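Local coordinates for protein glucosamine kinase (Streptacidiphilus jiangxiensis, PDB 6HWJ) that phosphorylates D-glucosamine at the expense of ATP to give D-glucosamine 6-phosphate, using magnesium ions as cofactor, at residues R402-Y410 with P424-P433. Residues are numbered along the deposited sequence; the frame is centred on the assembly and turned at random.
Sequences RYAQEVREY and PDLSLTDLLP
Pro424 sets its CB-CG edge over one face of the Tyr410 ring where helices 398-416 and 422-431 pack as an antiparallel pair, their local axes 9.5 Å apart and 157° between their directions. Its CG stands over the ring centre, 3.6 Å from the centroid, in a CH-pi contact, while Pro424 CB approaches the carbonyl O of Glu406 at 3.3 Å. Between the two tyrosines, the Glu406 side chain enters as a knob among Pro424, Ser427, Leu428 and Leu431. Its chain bends at chi2 (-62°), placing OE2 where Arg402 grips it side-on through NE and NH1; Asp347 shares NH1 in a second salt bridge and Gln373 takes NH2. Leu431 CD1 lies over one face of the Arg402 guanidinium, toward its rim, 3.7 Å from NE. The first helix carries part of the proposed substrate-specificity motif, including Glu409, which binds D-glucosamine; the Glu409 CB rests on Pro424, and its carboxylate leads off the interface, where OE1 is hydrogen-bonded to Trp420 NE1. At the far end Tyr403 lays CD1 against Leu428 CD2 at 4.0 Å and turns a ring edge to Leu431 CB. Its OH lies 3.5 Å from Leu432 CD2, and a water bound to that hydroxyl donates to Leu431 O at 2.7 Å.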
ATOM      1  N   ARG A 402      -1.554  14.942 -10.660  1.00 28.70           N
ATOM      2  CA  ARG A 402      -0.474  15.497  -9.849  1.00 30.36           C
ATOM      3  C   ARG A 402      -0.981  16.646  -8.987  1.00 30.10           C
ATOM      4  O   ARG A 402      -0.698  16.706  -7.784  1.00 30.92           O
ATOM      5  CB  ARG A 402       0.686  15.943 -10.738  1.00 30.44           C
ATOM      6  CG  ARG A 402       1.797  16.648  -9.987  1.00 32.86           C
ATOM      7  CD  ARG A 402       2.459  15.737  -8.928  1.00 32.78           C
ATOM      8  NE  ARG A 402       3.460  16.475  -8.166  1.00 30.78           N
ATOM      9  CZ  ARG A 402       4.718  16.664  -8.569  1.00 32.99           C
ATOM     10  NH1 ARG A 402       5.547  17.378  -7.825  1.00 33.14           N
ATOM     11  NH2 ARG A 402       5.145  16.125  -9.700  1.00 31.78           N
ATOM     12  N   TYR A 403      -1.758  17.562  -9.580  1.00 31.62           N
ATOM     13  CA  TYR A 403      -2.321  18.642  -8.792  1.00 30.41           C
ATOM     14  C   TYR A 403      -3.093  18.077  -7.608  1.00 29.06           C
ATOM     15  O   TYR A 403      -2.962  18.562  -6.485  1.00 30.60           O
ATOM     16  CB  TYR A 403      -3.222  19.527  -9.667  1.00 34.69           C
ATOM     17  CG  TYR A 403      -2.489  20.438 -10.644  1.00 39.45           C
ATOM     18  CD1 TYR A 403      -1.101  20.509 -10.668  1.00 40.36           C
ATOM     19  CD2 TYR A 403      -3.197  21.245 -11.530  1.00 41.54           C
ATOM     20  CE1 TYR A 403      -0.440  21.355 -11.561  1.00 41.57           C
ATOM     21  CE2 TYR A 403      -2.548  22.090 -12.409  1.00 44.23           C
ATOM     22  CZ  TYR A 403      -1.165  22.134 -12.424  1.00 44.80           C
ATOM     23  OH  TYR A 403      -0.516  22.975 -13.314  1.00 46.18           O
ATOM     24  N   ALA A 404      -3.908  17.041  -7.844  1.00 27.78           N
ATOM     25  CA  ALA A 404      -4.707  16.461  -6.769  1.00 29.60           C
ATOM     26  C   ALA A 404      -3.817  15.860  -5.680  1.00 30.73           C
ATOM     27  O   ALA A 404      -4.176  15.883  -4.496  1.00 29.47           O
ATOM     28  CB  ALA A 404      -5.638  15.396  -7.337  1.00 26.98           C
ATOM     29  N   GLN A 405      -2.667  15.313  -6.063  1.00 29.57           N
ATOM     30  CA  GLN A 405      -1.730  14.793  -5.074  1.00 33.80           C
ATOM     31  C   GLN A 405      -1.255  15.910  -4.158  1.00 32.55           C
ATOM     32  O   GLN A 405      -1.226  15.755  -2.932  1.00 32.74           O
ATOM     33  CB  GLN A 405      -0.538  14.129  -5.756  1.00 39.90           C
ATOM     34  CG  GLN A 405      -0.824  12.819  -6.443  1.00 51.84           C
ATOM     35  CD  GLN A 405      -0.931  11.649  -5.472  1.00 58.94           C
ATOM     36  OE1 GLN A 405      -0.631  11.779  -4.278  1.00 57.30           O
ATOM     37  NE2 GLN A 405      -1.361  10.501  -5.984  1.00 60.70           N
ATOM     38  N   GLU A 406      -0.879  17.055  -4.744  1.00 28.28           N
ATOM     39  CA  GLU A 406      -0.394  18.173  -3.933  1.00 30.38           C
ATOM     40  C   GLU A 406      -1.492  18.706  -3.019  1.00 31.81           C
ATOM     41  O   GLU A 406      -1.231  19.062  -1.859  1.00 30.70           O
ATOM     42  CB  GLU A 406       0.153  19.281  -4.843  1.00 29.45           C
ATOM     43  CG  GLU A 406       1.259  18.821  -5.789  1.00 31.03           C
ATOM     44  CD  GLU A 406       2.502  18.312  -5.043  1.00 33.46           C
ATOM     45  OE1 GLU A 406       2.651  18.631  -3.857  1.00 34.38           O
ATOM     46  OE2 GLU A 406       3.326  17.594  -5.645  1.00 35.82           O
ATOM     47  N   VAL A 407      -2.742  18.742  -3.507  1.00 30.06           N
ATOM     48  CA  VAL A 407      -3.844  19.170  -2.664  1.00 28.41           C
ATOM     49  C   VAL A 407      -4.025  18.230  -1.477  1.00 33.16           C
ATOM     50  O   VAL A 407      -4.371  18.670  -0.370  1.00 33.19           O
ATOM     51  CB  VAL A 407      -5.137  19.276  -3.494  1.00 35.65           C
ATOM     52  CG1 VAL A 407      -6.324  19.584  -2.602  1.00 38.14           C
ATOM     53  CG2 VAL A 407      -4.975  20.336  -4.586  1.00 35.00           C
ATOM     54  N   ARG A 408      -3.808  16.931  -1.683  1.00 35.76           N
ATOM     55  CA  ARG A 408      -3.885  15.987  -0.571  1.00 39.44           C
ATOM     56  C   ARG A 408      -2.858  16.314   0.510  1.00 30.02           C
ATOM     57  O   ARG A 408      -3.093  16.037   1.691  1.00 29.82           O
ATOM     58  CB  ARG A 408      -3.671  14.547  -1.059  1.00 48.52           C
ATOM     59  CG  ARG A 408      -4.815  13.952  -1.870  1.00 63.39           C
ATOM     60  CD  ARG A 408      -6.121  13.902  -1.094  1.00 76.74           C
ATOM     61  NE  ARG A 408      -5.960  13.359   0.252  1.00 86.26           N
ATOM     62  CZ  ARG A 408      -6.963  13.159   1.105  1.00 93.52           C
ATOM     63  NH1 ARG A 408      -6.720  12.668   2.308  1.00 94.39           N
ATOM     64  NH2 ARG A 408      -8.210  13.445   0.751  1.00 97.45           N
ATOM     65  N   GLU A 409      -1.702  16.868   0.123  1.00 25.27           N
ATOM     66  CA  GLU A 409      -0.676  17.185   1.107  1.00 27.76           C
ATOM     67  C   GLU A 409      -1.116  18.334   1.998  1.00 26.90           C
ATOM     68  O   GLU A 409      -0.823  18.330   3.202  1.00 26.33           O
ATOM     69  CB  GLU A 409       0.652  17.517   0.412  1.00 30.17           C
ATOM     70  CG  GLU A 409       1.173  16.398  -0.451  1.00 31.62           C
ATOM     71  CD  GLU A 409       1.579  15.165   0.350  1.00 34.38           C
ATOM     72  OE1 GLU A 409       1.796  15.263   1.569  1.00 32.95           O
ATOM     73  OE2 GLU A 409       1.692  14.081  -0.249  1.00 36.80           O
ATOM     74  N   TYR A 410      -1.842  19.312   1.430  1.00 27.75           N
ATOM     75  CA  TYR A 410      -2.432  20.360   2.252  1.00 31.21           C
ATOM     76  C   TYR A 410      -3.376  19.778   3.299  1.00 31.58           C
ATOM     77  O   TYR A 410      -3.386  20.214   4.464  1.00 30.06           O
ATOM     78  CB  TYR A 410      -3.219  21.360   1.401  1.00 30.02           C
ATOM     79  CG  TYR A 410      -2.420  22.289   0.528  1.00 29.32           C
ATOM     80  CD1 TYR A 410      -1.689  23.328   1.075  1.00 29.30           C
ATOM     81  CD2 TYR A 410      -2.461  22.171  -0.857  1.00 29.52           C
ATOM     82  CE1 TYR A 410      -0.989  24.210   0.264  1.00 31.56           C
ATOM     83  CE2 TYR A 410      -1.779  23.049  -1.672  1.00 31.71           C
ATOM     84  CZ  TYR A 410      -1.052  24.069  -1.113  1.00 33.35           C
ATOM     85  OH  TYR A 410      -0.374  24.937  -1.935  1.00 39.44           O
ATOM     86  N   PRO A 424       3.535  21.186  -0.451  1.00 27.77           N
ATOM     87  CA  PRO A 424       2.745  21.472  -1.663  1.00 29.47           C
ATOM     88  C   PRO A 424       2.888  22.900  -2.137  1.00 29.00           C
ATOM     89  O   PRO A 424       2.790  23.155  -3.344  1.00 29.39           O
ATOM     90  CB  PRO A 424       1.301  21.146  -1.237  1.00 28.98           C
ATOM     91  CG  PRO A 424       1.302  21.296   0.255  1.00 27.42           C
ATOM     92  CD  PRO A 424       2.673  20.792   0.686  1.00 26.29           C
ATOM     93  N   ASP A 425       3.112  23.857  -1.225  1.00 28.24           N
ATOM     94  CA  ASP A 425       3.308  25.234  -1.641  1.00 30.28           C
ATOM     95  C   ASP A 425       4.510  25.351  -2.577  1.00 32.79           C
ATOM     96  O   ASP A 425       4.417  25.954  -3.657  1.00 33.76           O
ATOM     97  CB  ASP A 425       3.482  26.130  -0.416  1.00 33.13           C
ATOM     98  CG  ASP A 425       3.683  27.592  -0.789  1.00 32.74           C
ATOM     99  OD1 ASP A 425       2.779  28.174  -1.410  1.00 33.78           O
ATOM    100  OD2 ASP A 425       4.758  28.151  -0.452  1.00 34.37           O
ATOM    101  N   LEU A 426       5.646  24.778  -2.185  1.00 31.02           N
ATOM    102  CA  LEU A 426       6.841  24.884  -3.017  1.00 30.61           C
ATOM    103  C   LEU A 426       6.728  23.982  -4.240  1.00 28.87           C
ATOM    104  O   LEU A 426       7.165  24.358  -5.326  1.00 30.77           O
ATOM    105  CB  LEU A 426       8.081  24.551  -2.194  1.00 30.97           C
ATOM    106  CG  LEU A 426       8.329  25.524  -1.029  1.00 35.54           C
ATOM    107  CD1 LEU A 426       9.516  25.086  -0.176  1.00 35.60           C
ATOM    108  CD2 LEU A 426       8.529  26.961  -1.525  1.00 35.15           C
ATOM    109  N   SER A 427       6.124  22.799  -4.092  1.00 26.21           N
ATOM    110  CA  SER A 427       5.924  21.918  -5.238  0.59 28.87           C
ATOM    111  C   SER A 427       5.084  22.601  -6.311  1.00 29.46           C
ATOM    112  O   SER A 427       5.468  22.649  -7.486  1.00 28.53           O
ATOM    113  CB  SER A 427       5.245  20.620  -4.793  0.59 29.66           C
ATOM    114  OG  SER A 427       5.962  19.994  -3.770  0.59 29.98           O
ATOM    115  N   LEU A 428       3.921  23.150  -5.917  1.00 29.37           N
ATOM    116  CA  LEU A 428       3.035  23.792  -6.881  1.00 30.99           C
ATOM    117  C   LEU A 428       3.644  25.066  -7.439  1.00 33.74           C
ATOM    118  O   LEU A 428       3.375  25.423  -8.590  1.00 35.43           O
ATOM    119  CB  LEU A 428       1.677  24.113  -6.258  1.00 31.09           C
ATOM    120  CG  LEU A 428       0.760  22.916  -6.023  1.00 31.81           C
ATOM    121  CD1 LEU A 428      -0.417  23.316  -5.147  1.00 34.50           C
ATOM    122  CD2 LEU A 428       0.266  22.342  -7.343  1.00 31.63           C
ATOM    123  N   THR A 429       4.443  25.770  -6.636  1.00 34.48           N
ATOM    124  CA  THR A 429       5.150  26.943  -7.133  1.00 37.34           C
ATOM    125  C   THR A 429       6.000  26.593  -8.346  1.00 37.46           C
ATOM    126  O   THR A 429       6.024  27.345  -9.322  1.00 37.11           O
ATOM    127  CB  THR A 429       6.012  27.560  -6.026  1.00 37.43           C
ATOM    128  OG1 THR A 429       5.165  28.081  -4.989  1.00 35.40           O
ATOM    129  CG2 THR A 429       6.868  28.698  -6.591  1.00 39.86           C
ATOM    130  N   ASP A 430       6.681  25.447  -8.317  1.00 37.82           N
ATOM    131  CA  ASP A 430       7.487  25.019  -9.455  1.00 40.71           C
ATOM    132  C   ASP A 430       6.667  24.315 -10.535  1.00 43.74           C
ATOM    133  O   ASP A 430       7.072  24.334 -11.699  1.00 45.15           O
ATOM    134  CB  ASP A 430       8.624  24.091  -8.981  1.00 38.84           C
ATOM    135  CG  ASP A 430       9.750  24.847  -8.289  1.00 43.56           C
ATOM    136  OD1 ASP A 430       9.739  26.105  -8.294  1.00 45.03           O
ATOM    137  OD2 ASP A 430      10.671  24.190  -7.747  1.00 45.59           O
ATOM    138  N   LEU A 431       5.519  23.723 -10.190  1.00 44.49           N
ATOM    139  CA  LEU A 431       4.710  23.007 -11.178  1.00 41.74           C
ATOM    140  C   LEU A 431       3.896  23.955 -12.053  1.00 43.91           C
ATOM    141  O   LEU A 431       3.804  23.771 -13.275  1.00 43.36           O
ATOM    142  CB  LEU A 431       3.757  22.040 -10.482  1.00 41.77           C
ATOM    143  CG  LEU A 431       4.307  20.739  -9.911  1.00 41.66           C
ATOM    144  CD1 LEU A 431       3.263  20.108  -9.007  1.00 41.61           C
ATOM    145  CD2 LEU A 431       4.710  19.800 -11.024  1.00 44.37           C
ATOM    146  N   LEU A 432       3.262  24.949 -11.444  1.00 43.84           N
ATOM    147  CA  LEU A 432       2.305  25.773 -12.160  1.00 45.53           C
ATOM    148  C   LEU A 432       3.010  26.559 -13.257  1.00 48.02           C
ATOM    149  O   LEU A 432       4.166  26.962 -13.096  1.00 51.30           O
ATOM    150  CB  LEU A 432       1.609  26.725 -11.201  1.00 47.76           C
ATOM    151  CG  LEU A 432       0.626  26.060 -10.233  1.00 52.74           C
ATOM    152  CD1 LEU A 432       0.258  27.021  -9.111  1.00 55.28           C
ATOM    153  CD2 LEU A 432      -0.621  25.605 -10.978  1.00 54.09           C
ATOM    154  N   PRO A 433       2.338  26.792 -14.384  1.00 49.02           N
ATOM    155  CA  PRO A 433       2.962  27.569 -15.464  1.00 56.80           C
ATOM    156  C   PRO A 433       3.303  28.973 -14.989  1.00 69.06           C
ATOM    157  O   PRO A 433       2.430  29.738 -14.569  1.00 67.25           O
ATOM    158  CB  PRO A 433       1.885  27.581 -16.559  1.00 56.69           C
ATOM    159  CG  PRO A 433       0.600  27.362 -15.831  1.00 54.08           C
ATOM    160  CD  PRO A 433       0.945  26.422 -14.702  1.00 49.78           C
TER
HETATM  161  O   HOH W   1       1.898  22.131 -14.333  1.00 45.45           O
HETATM  162  O   HOH W   2       0.490  27.221  -0.823  1.00 29.83           O